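Local coordinates for peroxisomal acyl-coenzyme A oxidase 1 (Arabidopsis thaliana, PDB 1W07), which oxidises long- and medium-chain acyl-CoAs to 2-trans-enoyl-CoAs with FAD, passing electrons to oxygen to form hydrogen peroxide in peroxisomal beta-oxidation, at residues E394-C399 with G409-F414. The protein carries 1 engineered substitution. Residues are numbered along the deposited sequence; the frame is centred on the assembly and turned at random.
Sequences ECRKLC and GLPELF. With FAD (flavin-adenine dinucleotide), chain C.
Leu410 drives one branch of its isobutyl group against the last turn of helix 370-398. Its CD1 methyl touches backbone as much as side chain, lying 3.6 Å from Arg396 CA and equally near the carbonyl O of Cys395, while Cys399 SG approaches the same methyl to 3.9 Å. With CG beside its backbone N (chi1 -66°), the leucine extends toward these three residues; its other methyl, CD2, faces Cys395 CB at a looser 4.4 Å. Small, apolar cysteine side chains suit this interface, because they let a branched leucine come right up to the main chain. Arg396 contributes its aliphatic part: CB and CG pass obliquely over Leu410, with CG 3.9 Å from Leu410 CB. Its CG stands anti to the backbone N (chi1 -170°), and the extended start of the chain carries CD to Pro411 CG at 4.1 Å, the two side chains crossing at nearly a right angle; beyond CD the chain bends, turning the guanidinium end off that line. Proline fits the first turn of a helix, where its missing N-H costs no helical bond. Helical segments 394-398 and 410-414 run nearly antiparallel (170°) and are joined by a loop without helix or strand, a helical hairpin within the C-alpha1 domain of the acyl-CoA oxidase. No hydrogen bond links the two segments. The guanidinium of Arg396 forms a salt bridge with Glu393, and Val418 of the second subunit packs on this arginine. On the FAD side, the carbonyl O of Leu398 lies 3.3 Å from FAD C4B and accepts a hydrogen bond from Gln330.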
loop_
_atom_site.group_PDB
_atom_site.type_symbol
_atom_site.label_atom_id
_atom_site.label_comp_id
_atom_site.label_asym_id
_atom_site.label_seq_id
_atom_site.Cartn_x
_atom_site.Cartn_y
_atom_site.Cartn_z
ATOM N N GLU B 394 -1.191 4.014 4.866
ATOM C CA GLU B 394 -0.407 4.562 5.970
ATOM C C GLU B 394 -1.265 4.605 7.239
ATOM O O GLU B 394 -0.758 4.426 8.357
ATOM C CB GLU B 394 0.077 5.962 5.622
ATOM C CG GLU B 394 0.864 6.656 6.729
ATOM C CD GLU B 394 2.217 5.998 7.067
ATOM O OE1 GLU B 394 2.855 6.479 8.019
ATOM O OE2 GLU B 394 2.645 5.029 6.404
ATOM N N CYS B 395 -2.566 4.827 7.082
ATOM C CA CYS B 395 -3.436 4.859 8.250
ATOM C C CYS B 395 -3.512 3.460 8.823
ATOM O O CYS B 395 -3.670 3.294 10.033
ATOM C CB CYS B 395 -4.833 5.362 7.884
ATOM S SG CYS B 395 -4.939 7.148 7.630
ATOM N N ARG B 396 -3.395 2.449 7.962
ATOM C CA ARG B 396 -3.453 1.085 8.455
ATOM C C ARG B 396 -2.210 0.818 9.312
ATOM O O ARG B 396 -2.318 0.259 10.406
ATOM C CB ARG B 396 -3.557 0.091 7.293
ATOM C CG ARG B 396 -3.870 -1.342 7.734
ATOM C CD ARG B 396 -3.685 -2.308 6.585
ATOM N NE ARG B 396 -2.283 -2.323 6.179
ATOM C CZ ARG B 396 -1.299 -2.828 6.917
ATOM N NH1 ARG B 396 -1.556 -3.400 8.092
ATOM N NH2 ARG B 396 -0.052 -2.726 6.498
ATOM N N LYS B 397 -1.036 1.243 8.839
ATOM C CA LYS B 397 0.199 1.043 9.586
ATOM C C LYS B 397 0.164 1.822 10.901
ATOM O O LYS B 397 0.771 1.417 11.899
ATOM C CB LYS B 397 1.413 1.494 8.762
ATOM C CG LYS B 397 1.691 0.637 7.522
ATOM C CD LYS B 397 3.145 0.808 7.076
ATOM C CE LYS B 397 3.480 -0.106 5.898
ATOM N NZ LYS B 397 2.795 0.311 4.641
ATOM N N LEU B 398 -0.532 2.952 10.898
ATOM C CA LEU B 398 -0.641 3.771 12.097
ATOM C C LEU B 398 -1.408 3.041 13.202
ATOM O O LEU B 398 -1.319 3.409 14.377
ATOM C CB LEU B 398 -1.330 5.101 11.762
ATOM C CG LEU B 398 -0.426 6.093 11.016
ATOM C CD1 LEU B 398 -1.250 7.241 10.460
ATOM C CD2 LEU B 398 0.641 6.608 11.969
ATOM N N CYS B 399 -2.159 2.004 12.825
ATOM C CA CYS B 399 -2.932 1.233 13.796
ATOM C C CYS B 399 -2.158 -0.017 14.256
ATOM O O CYS B 399 -2.720 -0.914 14.881
ATOM C CB CYS B 399 -4.291 0.828 13.205
ATOM S SG CYS B 399 -5.473 2.122 13.075
ATOM N N GLY B 409 -11.374 -2.238 9.144
ATOM C CA GLY B 409 -11.963 -1.454 8.072
ATOM C C GLY B 409 -10.969 -0.880 7.083
ATOM O O GLY B 409 -11.348 -0.443 5.987
ATOM N N LEU B 410 -9.692 -0.889 7.446
ATOM C CA LEU B 410 -8.662 -0.305 6.587
ATOM C C LEU B 410 -8.172 -1.159 5.420
ATOM O O LEU B 410 -7.955 -0.638 4.329
ATOM C CB LEU B 410 -7.480 0.162 7.460
ATOM C CG LEU B 410 -7.891 1.325 8.398
ATOM C CD1 LEU B 410 -6.821 1.619 9.456
ATOM C CD2 LEU B 410 -8.144 2.550 7.545
ATOM N N PRO B 411 -7.983 -2.475 5.639
ATOM C CA PRO B 411 -7.521 -3.357 4.546
ATOM C C PRO B 411 -8.478 -3.296 3.351
ATOM O O PRO B 411 -8.059 -3.084 2.208
ATOM C CB PRO B 411 -7.514 -4.734 5.209
ATOM C CG PRO B 411 -7.191 -4.421 6.652
ATOM C CD PRO B 411 -8.030 -3.190 6.922
ATOM N N GLU B 412 -9.773 -3.473 3.600
ATOM C CA GLU B 412 -10.716 -3.425 2.498
ATOM C C GLU B 412 -10.788 -2.028 1.865
ATOM O O GLU B 412 -10.883 -1.900 0.639
ATOM C CB GLU B 412 -12.113 -3.858 2.954
ATOM C CG GLU B 412 -13.092 -3.959 1.781
ATOM C CD GLU B 412 -14.524 -4.194 2.217
ATOM O OE1 GLU B 412 -14.935 -3.634 3.257
ATOM O OE2 GLU B 412 -15.251 -4.912 1.505
ATOM N N LEU B 413 -10.738 -0.977 2.681
ATOM C CA LEU B 413 -10.826 0.370 2.144
ATOM C C LEU B 413 -9.701 0.656 1.141
ATOM O O LEU B 413 -9.920 1.270 0.093
ATOM C CB LEU B 413 -10.803 1.387 3.287
ATOM C CG LEU B 413 -10.927 2.865 2.873
ATOM C CD1 LEU B 413 -12.260 3.094 2.154
ATOM C CD2 LEU B 413 -10.805 3.760 4.107
ATOM N N PHE B 414 -8.495 0.203 1.455
ATOM C CA PHE B 414 -7.355 0.397 0.574
ATOM C C PHE B 414 -7.569 -0.368 -0.730
ATOM O O PHE B 414 -7.421 0.179 -1.837
ATOM C CB PHE B 414 -6.076 -0.110 1.249
ATOM C CG PHE B 414 -4.843 0.011 0.381
ATOM C CD1 PHE B 414 -4.304 1.259 0.079
ATOM C CD2 PHE B 414 -4.237 -1.118 -0.148
ATOM C CE1 PHE B 414 -3.184 1.388 -0.736
ATOM C CE2 PHE B 414 -3.103 -1.005 -0.974
ATOM C CZ PHE B 414 -2.577 0.249 -1.269
HETATM P PA FAD C . 1.995 -0.283 18.725
HETATM O O1A FAD C . 3.338 -0.450 19.325
HETATM O O2A FAD C . 0.819 -0.197 19.621
HETATM O O5B FAD C . 2.031 0.996 17.749
HETATM C C5B FAD C . 0.836 1.541 17.182
HETATM C C4B FAD C . 1.126 2.929 16.600
HETATM O O4B FAD C . 1.736 3.700 17.656
HETATM C C3B FAD C . 2.162 2.842 15.476
HETATM O O3B FAD C . 2.017 3.964 14.600
HETATM C C2B FAD C . 3.475 2.929 16.251
HETATM O O2B FAD C . 4.497 3.467 15.408
HETATM C C1B FAD C . 3.089 4.001 17.273
HETATM N N9A FAD C . 3.974 3.957 18.457
HETATM C C8A FAD C . 3.931 3.045 19.430
HETATM N N7A FAD C . 4.854 3.322 20.347
HETATM C C5A FAD C . 5.485 4.427 19.961
HETATM C C6A FAD C . 6.518 5.174 20.512
HETATM N N6A FAD C . 7.052 4.834 21.680
HETATM N N1A FAD C . 6.954 6.319 19.832
HETATM C C2A FAD C . 6.342 6.682 18.626
HETATM N N3A FAD C . 5.364 5.941 18.130
HETATM C C4A FAD C . 4.928 4.838 18.760
HETATM N N1 FAD C . 3.129 -11.704 18.618
HETATM C C2 FAD C . 3.504 -12.852 19.325
HETATM O O2 FAD C . 3.689 -12.795 20.538
HETATM N N3 FAD C . 3.614 -14.069 18.638
HETATM C C4 FAD C . 3.338 -14.135 17.266
HETATM O O4 FAD C . 3.431 -15.208 16.674
HETATM C C4X FAD C . 2.964 -12.990 16.574
HETATM N N5 FAD C . 2.624 -13.057 15.215
HETATM C C5X FAD C . 2.214 -11.915 14.516
HETATM C C6 FAD C . 1.751 -12.021 13.208
HETATM C C7 FAD C . 1.198 -10.911 12.571
HETATM C C7M FAD C . 0.652 -11.067 11.150
HETATM C C8 FAD C . 1.120 -9.689 13.241
HETATM C C8M FAD C . 0.476 -8.460 12.589
HETATM C C9 FAD C . 1.602 -9.585 14.542
HETATM C C9A FAD C . 2.149 -10.693 15.188
HETATM N N10 FAD C . 2.541 -10.614 16.531
HETATM C C10 FAD C . 2.866 -11.776 17.244
HETATM C "C1'" FAD C . 2.531 -9.314 17.244
HETATM C "C2'" FAD C . 3.744 -8.497 16.784
HETATM O "O2'" FAD C . 4.932 -9.279 16.939
HETATM C "C3'" FAD C . 3.933 -7.165 17.517
HETATM O "O3'" FAD C . 4.027 -7.393 18.927
HETATM C "C4'" FAD C . 2.796 -6.177 17.243
HETATM O "O4'" FAD C . 2.410 -6.200 15.867
HETATM C "C5'" FAD C . 3.239 -4.764 17.620
HETATM O "O5'" FAD C . 2.284 -3.820 17.137
HETATM P P FAD C . 1.378 -2.963 18.151
HETATM O O1P FAD C . -0.036 -3.257 17.834
HETATM O O2P FAD C . 1.859 -3.182 19.533
HETATM O O3P FAD C . 1.728 -1.468 17.670
#